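Local coordinates for glutamine amidotransferase type-2 domain-containing protein (Pseudomonas aeruginosa PAO1, PDB 1TE5) that probably releases ammonia from glutamine as a class-II amidotransferase of the Ntn-hydrolase type, its acceptor substrate being unknown, at residues A[14-19]-A[210-215]; A[109-114]-A[168-173]; A[187-192]-A[226-231]. All blocks are in the same frame, centred on the assembly; numbering follows the deposited sequence.

Interaction 1 of 3, residues A[14-19]-A[210-215]; sequences DIVFSF and DFHAET
Val16 and Asp210 form an antiparallel hydrogen-bonded pair: Asp210 N donates to Val16 O at 3.0 Å, and Val16 N to Asp210 O at 3.2 Å, the second nearly straight at 170°. Toward Asp14 and His212 direct backbone bonding gives way to a bridging water, which donates to Asp14 O at 3.0 Å and accepts from His212 N. The imidazole adds a weak, bent bond from His212 ND1 to Asp14 OD2 (3.3 Å), with the ring and carboxylate planes 51° apart. Both acids have stronger partners outside: Asp14 OD1 forms a salt bridge with Lys70, and Asp210 OD2 one with Arg201. The contact thus lies in the middle of a small antiparallel sheet, strands 12-19 and 207-211 flanked by 70-71 and 200-203, within the class-II amidotransferase fold. On the face carrying Val16 and Asp210, packing is tight. Val16 CG2, held between its own backbone N and carbonyl carbon, presses on Asp210 CB at 3.3 Å and also meets Asp210 OD1; the two side chains slant across each other. The other face is apolar. Ile15 and Phe211 lie side by side, pointing the same way, with Ile15 CG1 3.9 Å from Phe211 CE2, and both also touch Met7 of strand 4-9; Phe17 packs on Leu5 of the same strand.

Interaction 2 of 3, residues A[109-114]-A[168-173]; sequences GQLADF and GVFNAL
Gln110 and Gly168 bring the two backbones together at one carbonyl: Gln110 O accepts a weak, bent hydrogen bond from Val169 N (3.0 Å, 126° at the hydrogen) and, beside it, a CA-H...O contact from Gly168 CA at 3.2 Å. A matching contact runs the other way, from Gly109 CA to Val169 O at 3.5 Å; this oxygen also accepts a hydrogen bond from His107 NE2. Leu111 and Gly168 make a single backbone bridge. Both glycines adopt extended backbones with positive phi (134° at Gly109, 152° at Gly168), angles open essentially only to glycine; the absence of CB lets Gln110 O approach Gly168 CA and Val169 O approach Gly109 CA. Van der Waals contacts come next. Val169 CB and CG1 each lie 3.7 Å from Gly109 CA. Leu111 forks: CD2 rests against the carbonyl oxygen Val169 O (3.7 Å) and makes an apolar contact with Phe170 CD1 (4.2 Å), while CD1, anti to CA, sits 4.0 Å above one face of the Phe114 ring, toward its rim. The residues His107-Asn108-Gly109 match the His-Asn-Gly sequence of class-II amidotransferases, in whose characterised members the Asn and Gly form the oxyanion hole; a like role here is probable but inferred. Asn171 ties the start of the loop to its surroundings, ND2 bonding to Asn108 O and OD1 accepting from Ser185 N and Ser186 N. Strand 101-108 continues the pairing through backbone bonds of Asn108 with Asn171 and Ala106 with Leu173; on the helical side, Phe170 and Phe114 both meet Tyr164 of helix 150-165 and Ala132 of helix 128-143.

Interaction 3 of 3, residues A[187-192]-A[226-231]; sequences KLAYIT and TEPLTD
Lys187 meets Thr226 because chi1 of 46° puts CG between its backbone N and carbonyl carbon, beside the threonine; a bend at chi3 (53°) then turns CE toward Glu227 OE2, 4.2 Å away. Thr226 offers CG2, which lies anti to its own backbone N. The two side chains cross at about a right angle, with Lys187 CD 3.8 Å from Thr226 CG2. This is where a pair of neighbouring antiparallel strands, 188-194 and 220-225, comes apart in one of the main sheets of the amidotransferase fold. Ala189 still shares backbone hydrogen bonds with Ala225, but Thr226 leaves the extended conformation and its carbonyl is badly angled for Leu188 N. A water joins the neighbouring groups, donating to Lys187 O and accepting from Thr226 OG1 at 2.7 Å; OG1, which donates to the water, accepts from Leu4 N, tying the loop to strand 4-9. Lys187 NZ stands 4.3 Å from Glu227 OE2, beyond salt-bridge distance, so any attraction between these opposite charges is probably weak. Leu188, pointing from CA away from the loop, brings CD1 back to within 4.2 Å of Thr226 CA. Farther along the loop, Pro228 meets Ala189, a residue that also packs on Leu237 of strand 236-238: the methyl Ala189 CB touches Pro228 CD at 3.8 Å.

Overall arrangement
The contacts differ in regularity. Interaction 1 is true strand pairing inside the small four-stranded sheet, with Val16 and Asp210 on one face and Ile15 and Phe211 on the other. Interactions 2 and 3 lie where strands run into loops, and rely on weak, CA-H...O or water-mediated links beside small apolar contacts. All three are partly buried; interaction 3 has three buried residues among its touching six, the others two each. Interactions 2 and 3 touch where Asn171 OD1 packs on Lys187 N at 3.4 Å, while interactions 1 and 2 lie on opposite sides of the chain's centre, centres 30 Å apart. Strand 4-9 links them: interactions 1 and 2 pack on it, and Thr226 bonds to it.

Interaction 1 of 3, residues A[14-19]-A[210-215]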
loop_
_atom_site.group_PDB
_atom_site.type_symbol
_atom_site.label_atom_id
_atom_site.label_comp_id
_atom_site.label_asym_id
_atom_site.label_seq_id
_atom_site.Cartn_x
_atom_site.Cartn_y
_atom_site.Cartn_z
ATOM N N ASP A 14 -17.803 2.345 9.791
ATOM C CA ASP A 14 -17.160 1.103 10.215
ATOM C C ASP A 14 -17.474 -0.074 9.302
ATOM O O ASP A 14 -18.601 -0.212 8.819
ATOM C CB ASP A 14 -17.599 0.745 11.633
ATOM C CG ASP A 14 -17.059 1.696 12.668
ATOM O OD1 ASP A 14 -15.821 1.882 12.719
ATOM O OD2 ASP A 14 -17.875 2.250 13.437
ATOM N N ILE A 15 -16.467 -0.918 9.086
ATOM C CA ILE A 15 -16.587 -2.125 8.269
ATOM C C ILE A 15 -15.693 -3.196 8.902
ATOM O O ILE A 15 -14.465 -3.092 8.844
ATOM C CB ILE A 15 -16.095 -1.908 6.824
ATOM C CG1 ILE A 15 -16.783 -0.713 6.191
ATOM C CG2 ILE A 15 -16.396 -3.130 5.983
ATOM C CD1 ILE A 15 -16.415 -0.524 4.748
ATOM N N VAL A 16 -16.285 -4.202 9.536
ATOM C CA VAL A 16 -15.470 -5.249 10.132
ATOM C C VAL A 16 -15.426 -6.495 9.254
ATOM O O VAL A 16 -16.465 -7.049 8.881
ATOM C CB VAL A 16 -15.927 -5.627 11.564
ATOM C CG1 VAL A 16 -16.052 -4.398 12.432
ATOM C CG2 VAL A 16 -17.224 -6.387 11.535
ATOM N N PHE A 17 -14.224 -6.849 8.820
ATOM C CA PHE A 17 -14.056 -8.042 8.020
ATOM C C PHE A 17 -13.668 -9.144 8.974
ATOM O O PHE A 17 -12.777 -8.961 9.804
ATOM C CB PHE A 17 -12.949 -7.875 6.984
ATOM C CG PHE A 17 -13.365 -7.097 5.784
ATOM C CD1 PHE A 17 -13.407 -5.705 5.830
ATOM C CD2 PHE A 17 -13.714 -7.748 4.602
ATOM C CE1 PHE A 17 -13.791 -4.966 4.711
ATOM C CE2 PHE A 17 -14.100 -7.021 3.478
ATOM C CZ PHE A 17 -14.139 -5.624 3.531
ATOM N N SER A 18 -14.361 -10.269 8.866
ATOM C CA SER A 18 -14.082 -11.425 9.685
ATOM C C SER A 18 -13.903 -12.597 8.743
ATOM O O SER A 18 -14.869 -13.057 8.133
ATOM C CB SER A 18 -15.235 -11.719 10.654
ATOM O OG SER A 18 -15.358 -10.731 11.667
ATOM N N PHE A 19 -12.653 -12.972 8.496
ATOM C CA PHE A 19 -12.380 -14.136 7.663
ATOM C C PHE A 19 -12.541 -15.355 8.570
ATOM O O PHE A 19 -11.943 -15.410 9.657
ATOM C CB PHE A 19 -10.958 -14.100 7.108
ATOM C CG PHE A 19 -10.800 -13.209 5.925
ATOM C CD1 PHE A 19 -10.948 -13.715 4.636
ATOM C CD2 PHE A 19 -10.517 -11.854 6.090
ATOM C CE1 PHE A 19 -10.814 -12.884 3.522
ATOM C CE2 PHE A 19 -10.380 -11.010 4.987
ATOM C CZ PHE A 19 -10.530 -11.526 3.698
ATOM N N ASP A 210 -19.489 -6.890 8.818
ATOM C CA ASP A 210 -20.540 -6.254 9.589
ATOM C C ASP A 210 -20.537 -4.751 9.479
ATOM O O ASP A 210 -19.480 -4.119 9.439
ATOM C CB ASP A 210 -20.439 -6.632 11.071
ATOM C CG ASP A 210 -20.628 -8.110 11.308
ATOM O OD1 ASP A 210 -19.605 -8.811 11.477
ATOM O OD2 ASP A 210 -21.793 -8.566 11.323
ATOM N N PHE A 211 -21.744 -4.197 9.489
ATOM C CA PHE A 211 -21.975 -2.762 9.420
ATOM C C PHE A 211 -22.770 -2.365 10.661
ATOM O O PHE A 211 -23.597 -3.135 11.152
ATOM C CB PHE A 211 -22.748 -2.409 8.151
ATOM C CG PHE A 211 -21.939 -2.558 6.893
ATOM C CD1 PHE A 211 -21.928 -3.754 6.193
ATOM C CD2 PHE A 211 -21.188 -1.492 6.406
ATOM C CE1 PHE A 211 -21.179 -3.881 5.020
ATOM C CE2 PHE A 211 -20.439 -1.613 5.235
ATOM C CZ PHE A 211 -20.434 -2.808 4.540
ATOM N N HIS A 212 -22.474 -1.187 11.200
ATOM C CA HIS A 212 -23.153 -0.704 12.403
ATOM C C HIS A 212 -24.345 0.186 12.081
ATOM O O HIS A 212 -24.802 0.241 10.938
ATOM C CB HIS A 212 -22.166 0.050 13.309
ATOM C CG HIS A 212 -20.992 -0.777 13.752
ATOM N ND1 HIS A 212 -19.867 -0.228 14.330
ATOM C CD2 HIS A 212 -20.770 -2.114 13.694
ATOM C CE1 HIS A 212 -19.001 -1.188 14.609
ATOM N NE2 HIS A 212 -19.526 -2.342 14.234
ATOM N N ALA A 213 -24.884 0.816 13.122
ATOM C CA ALA A 213 -26.015 1.731 12.989
ATOM C C ALA A 213 -25.500 3.066 12.445
ATOM O O ALA A 213 -24.293 3.244 12.282
ATOM C CB ALA A 213 -26.683 1.934 14.335
ATOM N N GLU A 214 -26.404 4.010 12.199
ATOM C CA GLU A 214 -26.017 5.306 11.653
ATOM C C GLU A 214 -25.258 6.209 12.621
ATOM O O GLU A 214 -25.541 6.241 13.823
ATOM C CB GLU A 214 -27.233 6.047 11.097
ATOM C CG GLU A 214 -28.142 6.699 12.149
ATOM C CD GLU A 214 -29.103 5.733 12.823
ATOM O OE1 GLU A 214 -29.539 6.035 13.960
ATOM O OE2 GLU A 214 -29.442 4.694 12.211
ATOM N N THR A 215 -24.306 6.955 12.067
ATOM C CA THR A 215 -23.457 7.893 12.804
ATOM C C THR A 215 -24.218 9.198 13.033
ATOM O O THR A 215 -24.160 9.789 14.118
ATOM C CB THR A 215 -22.195 8.233 11.986
ATOM O OG1 THR A 215 -21.519 7.025 11.619
ATOM C CG2 THR A 215 -21.256 9.129 12.780
HETATM O O HOH W 1 -21.149 1.081 9.711
#

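Interaction 2 of 3, residues A[109-114]-A[168-173]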
loop_
_atom_site.group_PDB
_atom_site.type_symbol
_atom_site.label_atom_id
_atom_site.label_comp_id
_atom_site.label_asym_id
_atom_site.label_seq_id
_atom_site.Cartn_x
_atom_site.Cartn_y
_atom_site.Cartn_z
ATOM N N GLY A 109 -13.033 -11.133 -13.780
ATOM C CA GLY A 109 -13.302 -11.598 -15.127
ATOM C C GLY A 109 -12.022 -11.949 -15.852
ATOM O O GLY A 109 -10.933 -11.826 -15.291
ATOM N N GLN A 110 -12.148 -12.391 -17.097
ATOM C CA GLN A 110 -10.982 -12.775 -17.886
ATOM C C GLN A 110 -10.962 -12.095 -19.254
ATOM O O GLN A 110 -11.999 -11.977 -19.913
ATOM C CB GLN A 110 -10.960 -14.292 -18.075
ATOM C CG GLN A 110 -11.078 -15.087 -16.787
ATOM C CD GLN A 110 -11.139 -16.576 -17.039
ATOM O OE1 GLN A 110 -11.619 -17.021 -18.084
ATOM N NE2 GLN A 110 -10.644 -17.360 -16.085
ATOM N N LEU A 111 -9.774 -11.675 -19.683
ATOM C CA LEU A 111 -9.602 -11.007 -20.972
ATOM C C LEU A 111 -8.748 -11.841 -21.920
ATOM O O LEU A 111 -7.642 -12.253 -21.567
ATOM C CB LEU A 111 -8.950 -9.638 -20.773
ATOM C CG LEU A 111 -9.652 -8.700 -19.787
ATOM C CD1 LEU A 111 -8.869 -7.408 -19.654
ATOM C CD2 LEU A 111 -11.074 -8.422 -20.239
ATOM N N ALA A 112 -9.262 -12.093 -23.118
ATOM C CA ALA A 112 -8.542 -12.884 -24.110
ATOM C C ALA A 112 -7.855 -12.000 -25.141
ATOM O O ALA A 112 -8.417 -10.995 -25.583
ATOM C CB ALA A 112 -9.489 -13.847 -24.803
ATOM N N ASP A 113 -6.650 -12.400 -25.541
ATOM C CA ASP A 113 -5.863 -11.659 -26.527
ATOM C C ASP A 113 -5.809 -10.165 -26.191
ATOM O O ASP A 113 -6.114 -9.309 -27.028
ATOM C CB ASP A 113 -6.442 -11.870 -27.932
ATOM C CG ASP A 113 -5.508 -11.383 -29.031
ATOM O OD1 ASP A 113 -5.766 -10.301 -29.610
ATOM O OD2 ASP A 113 -4.515 -12.093 -29.315
ATOM N N PHE A 114 -5.448 -9.868 -24.946
ATOM C CA PHE A 114 -5.349 -8.493 -24.482
ATOM C C PHE A 114 -3.881 -8.101 -24.493
ATOM O O PHE A 114 -3.073 -8.673 -23.760
ATOM C CB PHE A 114 -5.931 -8.370 -23.076
ATOM C CG PHE A 114 -6.108 -6.954 -22.619
ATOM C CD1 PHE A 114 -5.442 -6.489 -21.492
ATOM C CD2 PHE A 114 -6.924 -6.076 -23.331
ATOM C CE1 PHE A 114 -5.583 -5.170 -21.078
ATOM C CE2 PHE A 114 -7.073 -4.753 -22.925
ATOM C CZ PHE A 114 -6.400 -4.298 -21.798
ATOM N N GLY A 168 -13.564 -9.963 -23.361
ATOM C CA GLY A 168 -13.846 -10.848 -22.243
ATOM C C GLY A 168 -14.706 -10.208 -21.167
ATOM O O GLY A 168 -15.335 -9.177 -21.404
ATOM N N VAL A 169 -14.777 -10.848 -19.999
ATOM C CA VAL A 169 -15.556 -10.331 -18.875
ATOM C C VAL A 169 -14.787 -9.204 -18.195
ATOM O O VAL A 169 -13.632 -9.388 -17.799
ATOM C CB VAL A 169 -15.830 -11.428 -17.810
ATOM C CG1 VAL A 169 -16.576 -10.831 -16.611
ATOM C CG2 VAL A 169 -16.624 -12.578 -18.417
ATOM N N PHE A 170 -15.424 -8.047 -18.051
ATOM C CA PHE A 170 -14.766 -6.930 -17.399
ATOM C C PHE A 170 -15.619 -6.205 -16.367
ATOM O O PHE A 170 -16.199 -5.161 -16.648
ATOM C CB PHE A 170 -14.215 -5.937 -18.425
ATOM C CG PHE A 170 -13.235 -4.951 -17.839
ATOM C CD1 PHE A 170 -11.952 -5.355 -17.484
ATOM C CD2 PHE A 170 -13.600 -3.624 -17.628
ATOM C CE1 PHE A 170 -11.048 -4.455 -16.928
ATOM C CE2 PHE A 170 -12.706 -2.720 -17.074
ATOM C CZ PHE A 170 -11.428 -3.135 -16.722
ATOM N N ASN A 171 -15.720 -6.791 -15.182
ATOM C CA ASN A 171 -16.458 -6.179 -14.091
ATOM C C ASN A 171 -15.342 -5.460 -13.347
ATOM O O ASN A 171 -14.301 -6.065 -13.065
ATOM C CB ASN A 171 -17.093 -7.252 -13.206
ATOM C CG ASN A 171 -18.053 -8.139 -13.973
ATOM O OD1 ASN A 171 -19.109 -7.691 -14.409
ATOM N ND2 ASN A 171 -17.682 -9.401 -14.157
ATOM N N ALA A 172 -15.514 -4.170 -13.073
ATOM C CA ALA A 172 -14.457 -3.427 -12.399
ATOM C C ALA A 172 -14.919 -2.357 -11.435
ATOM O O ALA A 172 -16.053 -1.886 -11.500
ATOM C CB ALA A 172 -13.523 -2.820 -13.436
ATOM N N LEU A 173 -14.037 -2.024 -10.501
ATOM C CA LEU A 173 -14.281 -0.983 -9.515
ATOM C C LEU A 173 -13.041 -0.095 -9.559
ATOM O O LEU A 173 -11.909 -0.588 -9.507
ATOM C CB LEU A 173 -14.438 -1.569 -8.109
ATOM C CG LEU A 173 -15.491 -2.646 -7.852
ATOM C CD1 LEU A 173 -15.416 -3.049 -6.393
ATOM C CD2 LEU A 173 -16.882 -2.146 -8.222
#

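Interaction 3 of 3, residues A[187-192]-A[226-231]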
loop_
_atom_site.group_PDB
_atom_site.type_symbol
_atom_site.label_atom_id
_atom_site.label_comp_id
_atom_site.label_asym_id
_atom_site.label_seq_id
_atom_site.Cartn_x
_atom_site.Cartn_y
_atom_site.Cartn_z
ATOM N N LYS A 187 -21.858 -9.669 -13.926
ATOM C CA LYS A 187 -22.797 -9.395 -12.859
ATOM C C LYS A 187 -22.170 -8.524 -11.790
ATOM O O LYS A 187 -20.983 -8.641 -11.482
ATOM C CB LYS A 187 -23.330 -10.686 -12.237
ATOM C CG LYS A 187 -22.279 -11.743 -11.932
ATOM C CD LYS A 187 -22.767 -12.789 -10.924
ATOM C CE LYS A 187 -24.093 -13.445 -11.314
ATOM N NZ LYS A 187 -25.298 -12.599 -11.040
ATOM N N LEU A 188 -22.993 -7.644 -11.238
ATOM C CA LEU A 188 -22.594 -6.714 -10.192
ATOM C C LEU A 188 -23.909 -6.222 -9.599
ATOM O O LEU A 188 -24.928 -6.203 -10.279
ATOM C CB LEU A 188 -21.811 -5.549 -10.804
ATOM C CG LEU A 188 -21.036 -4.652 -9.847
ATOM C CD1 LEU A 188 -19.926 -5.456 -9.179
ATOM C CD2 LEU A 188 -20.469 -3.477 -10.617
ATOM N N ALA A 189 -23.901 -5.848 -8.332
ATOM C CA ALA A 189 -25.118 -5.380 -7.691
ATOM C C ALA A 189 -24.789 -4.364 -6.607
ATOM O O ALA A 189 -23.623 -4.201 -6.230
ATOM C CB ALA A 189 -25.866 -6.569 -7.091
ATOM N N TYR A 190 -25.812 -3.692 -6.085
ATOM C CA TYR A 190 -25.600 -2.707 -5.032
ATOM C C TYR A 190 -26.839 -2.469 -4.182
ATOM O O TYR A 190 -27.934 -2.908 -4.522
ATOM C CB TYR A 190 -25.121 -1.376 -5.633
ATOM C CG TYR A 190 -26.114 -0.702 -6.566
ATOM C CD1 TYR A 190 -27.104 0.153 -6.066
ATOM C CD2 TYR A 190 -26.053 -0.904 -7.948
ATOM C CE1 TYR A 190 -28.009 0.792 -6.920
ATOM C CE2 TYR A 190 -26.954 -0.265 -8.811
ATOM C CZ TYR A 190 -27.927 0.580 -8.289
ATOM O OH TYR A 190 -28.807 1.217 -9.141
ATOM N N ILE A 191 -26.643 -1.809 -3.049
ATOM C CA ILE A 191 -27.743 -1.461 -2.164
ATOM C C ILE A 191 -27.386 -0.227 -1.341
ATOM O O ILE A 191 -26.363 -0.204 -0.653
ATOM C CB ILE A 191 -28.163 -2.626 -1.232
ATOM C CG1 ILE A 191 -29.399 -2.214 -0.422
ATOM C CG2 ILE A 191 -27.025 -3.013 -0.288
ATOM C CD1 ILE A 191 -29.999 -3.331 0.382
ATOM N N THR A 192 -28.224 0.800 -1.435
ATOM C CA THR A 192 -27.996 2.034 -0.704
ATOM C C THR A 192 -28.823 2.008 0.562
ATOM O O THR A 192 -30.005 1.676 0.526
ATOM C CB THR A 192 -28.423 3.254 -1.522
ATOM O OG1 THR A 192 -27.869 3.172 -2.839
ATOM C CG2 THR A 192 -27.945 4.534 -0.855
ATOM N N THR A 226 -20.399 -8.445 -6.216
ATOM C CA THR A 226 -20.601 -9.181 -7.464
ATOM C C THR A 226 -22.053 -9.649 -7.506
ATOM O O THR A 226 -22.654 -9.768 -8.576
ATOM C CB THR A 226 -19.634 -10.385 -7.585
ATOM O OG1 THR A 226 -18.324 -9.919 -7.939
ATOM C CG2 THR A 226 -20.114 -11.374 -8.636
ATOM N N GLU A 227 -22.609 -9.911 -6.325
ATOM C CA GLU A 227 -23.998 -10.330 -6.182
ATOM C C GLU A 227 -24.425 -10.105 -4.739
ATOM O O GLU A 227 -23.591 -10.119 -3.834
ATOM C CB GLU A 227 -24.183 -11.793 -6.584
ATOM C CG GLU A 227 -23.449 -12.794 -5.716
ATOM C CD GLU A 227 -23.494 -14.206 -6.281
ATOM O OE1 GLU A 227 -22.758 -15.068 -5.751
ATOM O OE2 GLU A 227 -24.249 -14.458 -7.253
ATOM N N PRO A 228 -25.724 -9.854 -4.516
ATOM C CA PRO A 228 -26.270 -9.614 -3.179
ATOM C C PRO A 228 -25.673 -10.523 -2.113
ATOM O O PRO A 228 -25.469 -11.717 -2.338
ATOM C CB PRO A 228 -27.761 -9.875 -3.377
ATOM C CG PRO A 228 -27.994 -9.321 -4.738
ATOM C CD PRO A 228 -26.806 -9.861 -5.520
ATOM N N LEU A 229 -25.327 -9.927 -0.982
ATOM C CA LEU A 229 -24.752 -10.662 0.132
ATOM C C LEU A 229 -25.788 -10.769 1.252
ATOM O O LEU A 229 -25.625 -11.537 2.197
ATOM C CB LEU A 229 -23.465 -9.978 0.598
ATOM C CG LEU A 229 -22.392 -9.906 -0.509
ATOM C CD1 LEU A 229 -21.287 -8.932 -0.146
ATOM C CD2 LEU A 229 -21.821 -11.285 -0.800
ATOM N N THR A 230 -26.862 -10.000 1.117
ATOM C CA THR A 230 -27.965 -10.016 2.069
ATOM C C THR A 230 -29.203 -10.427 1.268
ATOM O O THR A 230 -29.260 -10.198 0.051
ATOM C CB THR A 230 -28.178 -8.626 2.704
ATOM O OG1 THR A 230 -27.071 -8.321 3.559
ATOM C CG2 THR A 230 -29.444 -8.590 3.535
ATOM N N ASP A 231 -30.160 -11.096 1.916
ATOM C CA ASP A 231 -31.368 -11.506 1.208
ATOM C C ASP A 231 -32.060 -10.287 0.593
ATOM O O ASP A 231 -32.531 -9.394 1.310
ATOM C CB ASP A 231 -32.336 -12.261 2.122
ATOM C CG ASP A 231 -33.542 -12.805 1.364
ATOM O OD1 ASP A 231 -33.367 -13.288 0.219
ATOM O OD2 ASP A 231 -34.667 -12.736 1.905
HETATM O O HOH W 2 -18.203 -9.141 -10.552
HETATM O O HOH W 3 -25.585 -9.276 -9.481
#